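Local coordinates for oxidoreductase, short chain dehydrogenase/reductase family protein (Collinsella aerofaciens, PDB 5FYD), which catalyses the NADPH-dependent reduction of the 7-oxo group of 7-oxolithocholate to give ursodeoxycholate, a 7beta-hydroxy bile acid, at the interface of chains A and B. Numbering follows the deposited sequence. Chains: chain A/B, Oxidoreductase, short chain dehydrogenase/reductase family protein.

The interface of chains A and B. Residues chain A 197-200, 203-204; chain B 156, 187-188, 194.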
loop_
_atom_site.group_PDB
_atom_site.type_symbol
_atom_site.label_atom_id
_atom_site.label_comp_id
_atom_site.label_asym_id
_atom_site.label_seq_id
_atom_site.Cartn_x
_atom_site.Cartn_y
_atom_site.Cartn_z
ATOM N N ASN A 197 -0.630 -0.670 5.219
ATOM C CA ASN A 197 -0.297 0.725 5.522
ATOM C C ASN A 197 -1.040 1.238 6.768
ATOM O O ASN A 197 -1.022 2.440 7.034
ATOM C CB ASN A 197 -0.607 1.621 4.316
ATOM C CG ASN A 197 0.311 1.356 3.132
ATOM O OD1 ASN A 197 1.293 2.070 2.932
ATOM N ND2 ASN A 197 -0.007 0.336 2.340
ATOM N N LEU A 198 -1.657 0.340 7.545
ATOM C CA LEU A 198 -2.344 0.706 8.794
ATOM C C LEU A 198 -1.758 -0.031 10.005
ATOM O O LEU A 198 -2.513 -0.584 10.813
ATOM C CB LEU A 198 -3.853 0.425 8.704
ATOM C CG LEU A 198 -4.652 1.204 7.656
ATOM C CD1 LEU A 198 -6.093 0.724 7.689
ATOM C CD2 LEU A 198 -4.585 2.710 7.896
ATOM N N PRO A 199 -0.420 0.012 10.177
ATOM C CA PRO A 199 0.240 -0.816 11.211
ATOM C C PRO A 199 -0.253 -0.614 12.641
ATOM O O PRO A 199 -0.095 -1.504 13.474
ATOM C CB PRO A 199 1.714 -0.425 11.090
ATOM C CG PRO A 199 1.702 0.928 10.476
ATOM C CD PRO A 199 0.549 0.905 9.522
ATOM N N GLY A 200 -0.847 0.532 12.941
ATOM C CA GLY A 200 -1.535 0.657 14.212
ATOM C C GLY A 200 -2.203 1.984 14.415
ATOM O O GLY A 200 -2.264 2.814 13.505
ATOM N N GLN A 203 -5.933 6.102 14.488
ATOM C CA GLN A 203 -6.032 6.470 13.069
ATOM C C GLN A 203 -6.230 5.248 12.149
ATOM O O GLN A 203 -6.955 5.335 11.156
ATOM C CB GLN A 203 -4.840 7.341 12.624
ATOM C CG GLN A 203 -3.473 6.662 12.575
ATOM C CD GLN A 203 -2.781 6.532 13.925
ATOM O OE1 GLN A 203 -3.395 6.747 14.969
ATOM N NE2 GLN A 203 -1.502 6.164 13.911
ATOM N N GLY A 204 -5.606 4.117 12.484
ATOM C CA GLY A 204 -5.917 2.836 11.835
ATOM C C GLY A 204 -7.394 2.488 11.954
ATOM O O GLY A 204 -8.018 2.052 10.989
ATOM N N TYR B 156 6.052 -9.539 10.705
ATOM C CA TYR B 156 6.148 -8.091 10.826
ATOM C C TYR B 156 6.204 -7.698 12.301
ATOM O O TYR B 156 7.179 -7.116 12.753
ATOM C CB TYR B 156 4.955 -7.446 10.141
ATOM C CG TYR B 156 4.909 -5.926 10.122
ATOM C CD1 TYR B 156 6.055 -5.144 9.940
ATOM C CD2 TYR B 156 3.683 -5.283 10.206
ATOM C CE1 TYR B 156 5.965 -3.745 9.899
ATOM C CE2 TYR B 156 3.582 -3.897 10.155
ATOM C CZ TYR B 156 4.728 -3.138 10.003
ATOM O OH TYR B 156 4.588 -1.764 9.952
ATOM N N GLY B 187 3.049 4.226 14.502
ATOM C CA GLY B 187 1.770 3.687 14.046
ATOM C C GLY B 187 1.623 4.059 12.575
ATOM O O GLY B 187 2.606 4.143 11.851
ATOM N N THR B 188 0.391 4.279 12.148
ATOM C CA THR B 188 0.099 4.695 10.774
ATOM C C THR B 188 0.625 6.109 10.512
ATOM O O THR B 188 0.312 7.035 11.251
ATOM C CB THR B 188 -1.405 4.635 10.538
ATOM O OG1 THR B 188 -1.849 3.294 10.766
ATOM C CG2 THR B 188 -1.787 5.102 9.132
ATOM N N LEU B 194 0.348 5.542 1.813
ATOM C CA LEU B 194 -0.941 5.497 2.531
ATOM C C LEU B 194 -2.022 6.251 1.747
ATOM O O LEU B 194 -3.121 5.732 1.535
ATOM C CB LEU B 194 -0.828 6.070 3.946
ATOM C CG LEU B 194 -2.134 6.259 4.733
ATOM C CD1 LEU B 194 -2.821 4.929 5.010
ATOM C CD2 LEU B 194 -1.848 7.024 6.016
#
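The backbone carbonyl oxygen O of A:Gly200 is gripped by B:Thr188 of the other subunit: the side-chain hydroxyl OG1 donates to it at 2.8 Å, and the backbone N adds a weak hydrogen bond. The hydroxyl approaches in the carbonyl plane, at 146° to the C=O bond. It is brought there because OG1 sits beside its own backbone N and anti to the carbonyl carbon (chi1 -59°), which points hydroxyl and amide at the same acceptor and turns methyl CG2 the other way, towards A:Asn197 and A:Leu198. There CG2 lies 3.5 Å from the backbone O of A:Asn197 and 3.9 Å from CD2 of A:Leu198, whose side chain runs alongside the threonine in the same direction. A:Gln203, at the start of helix 202-208, passes B:Thr188 in the opposite sense. Its chain bends at chi2 (-80°), laying CG 3.5 Å from CB of B:Thr188 and bringing the amide NE2 on to the backbone O of that residue in a weak hydrogen bond. An alanine in place of B:Thr188 would probably leave the carbonyl of A:Gly200 with the weak hydrogen bond from the backbone N as its remaining link to this residue and open a gap beside A:Leu198. The ring of A:Pro199 crosses the threonine side chain at about a right angle, CG resting 3.6 Å from the backbone O of B:Gly187. At its CB corner the ring meets the tip of B:Tyr156, CB lying 3.4 Å from the phenolic OH. Further along, CD1 of B:Leu194 packs against CB of A:Asn197 and CD2 of A:Leu198, an apolar border to the polar cluster. The patch is part of the two-fold interface of the homodimer, and its twin recurs with the chains exchanged. A:Pro199 sits against the catalytic tyrosine of the partner, so the patch probably links dimer assembly to the active-site surroundings and may help shape the place where the steroid binds.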